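Local coordinates for protein beta-gamma-crystallin (Geodia cydonium, PDB 4IAU) that is of unknown function but binds calcium and belongs to the beta/gamma-crystallin family, with two linked domains built from Greek key strand motifs, at residues 32-36 with 37-41. Residues are numbered along the deposited sequence; the frame is centred on the assembly and turned at random.
Sequences VRVTK and GMWIF
W39 turns its indole back toward K36 and bonds to that residue's carbonyl. NE1 of W39 donates a hydrogen bond to K36 O at 3.3 Å, with an N-H...O angle of 150°. The oxygen lies at the edge of the indole, in the ring plane, and the N-H meets the carbonyl nearly head-on. CG of W39 is set anti to its own carbonyl carbon (chi1 -68°), which carries the ring back toward K36.

Apolar contacts line the inner side of the bend. Both methyls of V34 reach the pyrrole part of the indole: CG1 lies 3.6 Å and CG2 3.9 Å from W39 CD1. The same CG1 also packs on the backbone, 3.5 Å from G37 O. Further from the turn, V32 CG2 meets F41 CZ obliquely at 3.9 Å. V6 of strand 5-9 touches V32, V34 and W39, and L60 touches V32 and F41, so these side chains join the domain core.

Polar bonds to neighbouring segments brace the turn. G37 N bonds to the carboxylate of E62. The backbones of T35 and K36 both bond to K5, which makes a classic beta bulge just before the turn.

Strands 31-36 and 38-42 belong to different sheets. The N-to-C directions of their short segments differ by 149°, so they run roughly antiparallel. The chain turns at G37 and passes from one sheet to the facing one, a beta arch of the crystallin-type Greek key sandwich.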
ATOM      1  N   VAL A  32     -11.946  -1.310 -13.871  1.00  5.72           N
ATOM      2  CA  VAL A  32     -11.732  -1.936 -12.561  1.00  5.53           C
ATOM      3  C   VAL A  32     -12.989  -1.852 -11.718  1.00  6.07           C
ATOM      4  O   VAL A  32     -13.719  -0.846 -11.749  1.00  7.29           O
ATOM      5  CB  VAL A  32     -10.564  -1.217 -11.853  1.00  6.19           C
ATOM      6  CG1 VAL A  32     -10.822   0.276 -11.650  1.00  7.18           C
ATOM      7  CG2 VAL A  32     -10.205  -1.901 -10.515  1.00  8.10           C
ATOM      8  N   ARG A  33     -13.184  -2.862 -10.878  1.00  5.98           N
ATOM      9  CA  ARG A  33     -14.129  -2.832  -9.776  1.00  6.10           C
ATOM     10  C   ARG A  33     -13.541  -3.637  -8.611  1.00  5.34           C
ATOM     11  O   ARG A  33     -13.457  -4.852  -8.692  1.00  6.04           O
ATOM     12  CB  ARG A  33     -15.487  -3.392 -10.137  1.00  6.88           C
ATOM     13  CG  ARG A  33     -16.494  -3.334  -9.011  1.00  7.13           C
ATOM     14  CD  ARG A  33     -17.803  -3.923  -9.402  1.00  8.24           C
ATOM     15  NE  ARG A  33     -18.668  -4.126  -8.257  1.00  7.77           N
ATOM     16  CZ  ARG A  33     -19.857  -4.704  -8.318  1.00  8.83           C
ATOM     17  NH1 ARG A  33     -20.332  -5.088  -9.500  1.00 11.31           N
ATOM     18  NH2 ARG A  33     -20.499  -4.886  -7.166  1.00 11.00           N
ATOM     19  N   VAL A  34     -13.136  -2.930  -7.540  1.00  6.01           N
ATOM     20  CA  VAL A  34     -12.757  -3.608  -6.310  1.00  5.46           C
ATOM     21  C   VAL A  34     -14.027  -4.103  -5.625  1.00  5.69           C
ATOM     22  O   VAL A  34     -14.914  -3.298  -5.313  1.00  7.15           O
ATOM     23  CB  VAL A  34     -11.991  -2.676  -5.364  1.00  6.37           C
ATOM     24  CG1 VAL A  34     -11.784  -3.358  -4.032  1.00  6.62           C
ATOM     25  CG2 VAL A  34     -10.664  -2.270  -5.969  1.00  7.19           C
ATOM     26  N   THR A  35     -14.138  -5.408  -5.424  1.00  5.56           N
ATOM     27  CA  THR A  35     -15.329  -5.979  -4.783  1.00  5.92           C
ATOM     28  C   THR A  35     -15.085  -6.303  -3.309  1.00  5.61           C
ATOM     29  O   THR A  35     -16.067  -6.294  -2.555  1.00  6.44           O
ATOM     30  CB  THR A  35     -15.812  -7.187  -5.561  1.00  7.36           C
ATOM     31  OG1 THR A  35     -14.792  -8.160  -5.596  1.00  8.89           O
ATOM     32  CG2 THR A  35     -16.237  -6.764  -6.968  1.00  8.93           C
ATOM     33  N   LYS A  36     -13.851  -6.533  -2.898  1.00  5.54           N
ATOM     34  CA  LYS A  36     -13.523  -6.763  -1.498  1.00  5.47           C
ATOM     35  C   LYS A  36     -12.147  -6.173  -1.218  1.00  5.45           C
ATOM     36  O   LYS A  36     -11.185  -6.421  -1.925  1.00  5.81           O
ATOM     37  CB  LYS A  36     -13.469  -8.242  -1.110  1.00  6.65           C
ATOM     38  CG  LYS A  36     -14.718  -9.041  -1.366  1.00  8.96           C
ATOM     39  CD  LYS A  36     -14.450 -10.539  -0.987  1.00 11.97           C
ATOM     40  CE  LYS A  36     -15.615 -11.366  -1.308  1.00 13.19           C
ATOM     41  NZ  LYS A  36     -15.149 -12.774  -1.013  1.00 17.52           N
ATOM     42  N   GLY A  37     -12.059  -5.421  -0.129  1.00  6.18           N
ATOM     43  CA  GLY A  37     -10.782  -4.942   0.369  1.00  6.50           C
ATOM     44  C   GLY A  37     -10.401  -3.598  -0.232  1.00  5.93           C
ATOM     45  O   GLY A  37     -11.239  -2.767  -0.580  1.00  6.56           O
HETATM   46  N   MSE A  38      -9.090  -3.356  -0.294  1.00  6.03           N
HETATM   47  CA  MSE A  38      -8.513  -2.129  -0.808  1.00  5.83           C
HETATM   48  C   MSE A  38      -7.301  -2.522  -1.656  1.00  5.85           C
HETATM   49  O   MSE A  38      -6.520  -3.372  -1.225  1.00  6.47           O
HETATM   50  CB  MSE A  38      -8.061  -1.213   0.319  0.52  7.95           C
HETATM   51  CG  MSE A  38      -9.192  -0.668   1.134  0.52  7.71           C
HETATM   52 SE   MSE A  38      -8.521   0.628   2.446  0.52 13.74          SE
HETATM   53  CE  MSE A  38      -6.769   0.847   1.690  0.52  7.95           C
ATOM     54  N   TRP A  39      -7.161  -1.924  -2.824  1.00  5.11           N
ATOM     55  CA  TRP A  39      -6.121  -2.290  -3.733  1.00  5.24           C
ATOM     56  C   TRP A  39      -5.351  -1.061  -4.218  1.00  5.08           C
ATOM     57  O   TRP A  39      -5.912   0.012  -4.348  1.00  6.74           O
ATOM     58  CB  TRP A  39      -6.692  -3.025  -4.962  1.00  5.18           C
ATOM     59  CG  TRP A  39      -7.249  -4.376  -4.647  1.00  5.38           C
ATOM     60  CD1 TRP A  39      -8.397  -4.656  -3.961  1.00  5.48           C
ATOM     61  CD2 TRP A  39      -6.667  -5.631  -4.979  1.00  4.79           C
ATOM     62  NE1 TRP A  39      -8.574  -6.023  -3.864  1.00  5.65           N
ATOM     63  CE2 TRP A  39      -7.529  -6.642  -4.489  1.00  5.18           C
ATOM     64  CE3 TRP A  39      -5.512  -6.020  -5.701  1.00  5.07           C
ATOM     65  CZ2 TRP A  39      -7.252  -8.012  -4.670  1.00  5.69           C
ATOM     66  CZ3 TRP A  39      -5.230  -7.372  -5.877  1.00  5.49           C
ATOM     67  CH2 TRP A  39      -6.110  -8.347  -5.351  1.00  5.88           C
ATOM     68  N   ILE A  40      -4.088  -1.265  -4.561  1.00  4.81           N
ATOM     69  CA  ILE A  40      -3.265  -0.218  -5.139  1.00  4.69           C
ATOM     70  C   ILE A  40      -2.768  -0.731  -6.474  1.00  4.62           C
ATOM     71  O   ILE A  40      -2.326  -1.882  -6.606  1.00  5.27           O
ATOM     72  CB  ILE A  40      -2.068   0.197  -4.243  1.00  5.31           C
ATOM     73  CG1 ILE A  40      -2.492   0.338  -2.797  1.00  6.73           C
ATOM     74  CG2 ILE A  40      -1.460   1.492  -4.778  1.00  5.51           C
ATOM     75  CD1 ILE A  40      -1.417   0.577  -1.805  1.00  8.71           C
ATOM     76  N   PHE A  41      -2.852   0.134  -7.479  1.00  4.73           N
ATOM     77  CA  PHE A  41      -2.466  -0.113  -8.859  1.00  4.89           C
ATOM     78  C   PHE A  41      -1.305   0.788  -9.218  1.00  4.77           C
ATOM     79  O   PHE A  41      -1.280   1.955  -8.802  1.00  5.39           O
ATOM     80  CB  PHE A  41      -3.635   0.097  -9.824  0.61  5.67           C
ATOM     81  CG  PHE A  41      -4.846  -0.749  -9.429  0.61  5.45           C
ATOM     82  CD1 PHE A  41      -5.699  -0.264  -8.431  0.61  5.70           C
ATOM     83  CD2 PHE A  41      -5.073  -1.988 -10.023  0.61  6.23           C
ATOM     84  CE1 PHE A  41      -6.726  -1.104  -8.020  0.61  7.01           C
ATOM     85  CE2 PHE A  41      -6.082  -2.808  -9.569  0.61  7.75           C
ATOM     86  CZ  PHE A  41      -6.882  -2.350  -8.554  0.61  8.10           C
TER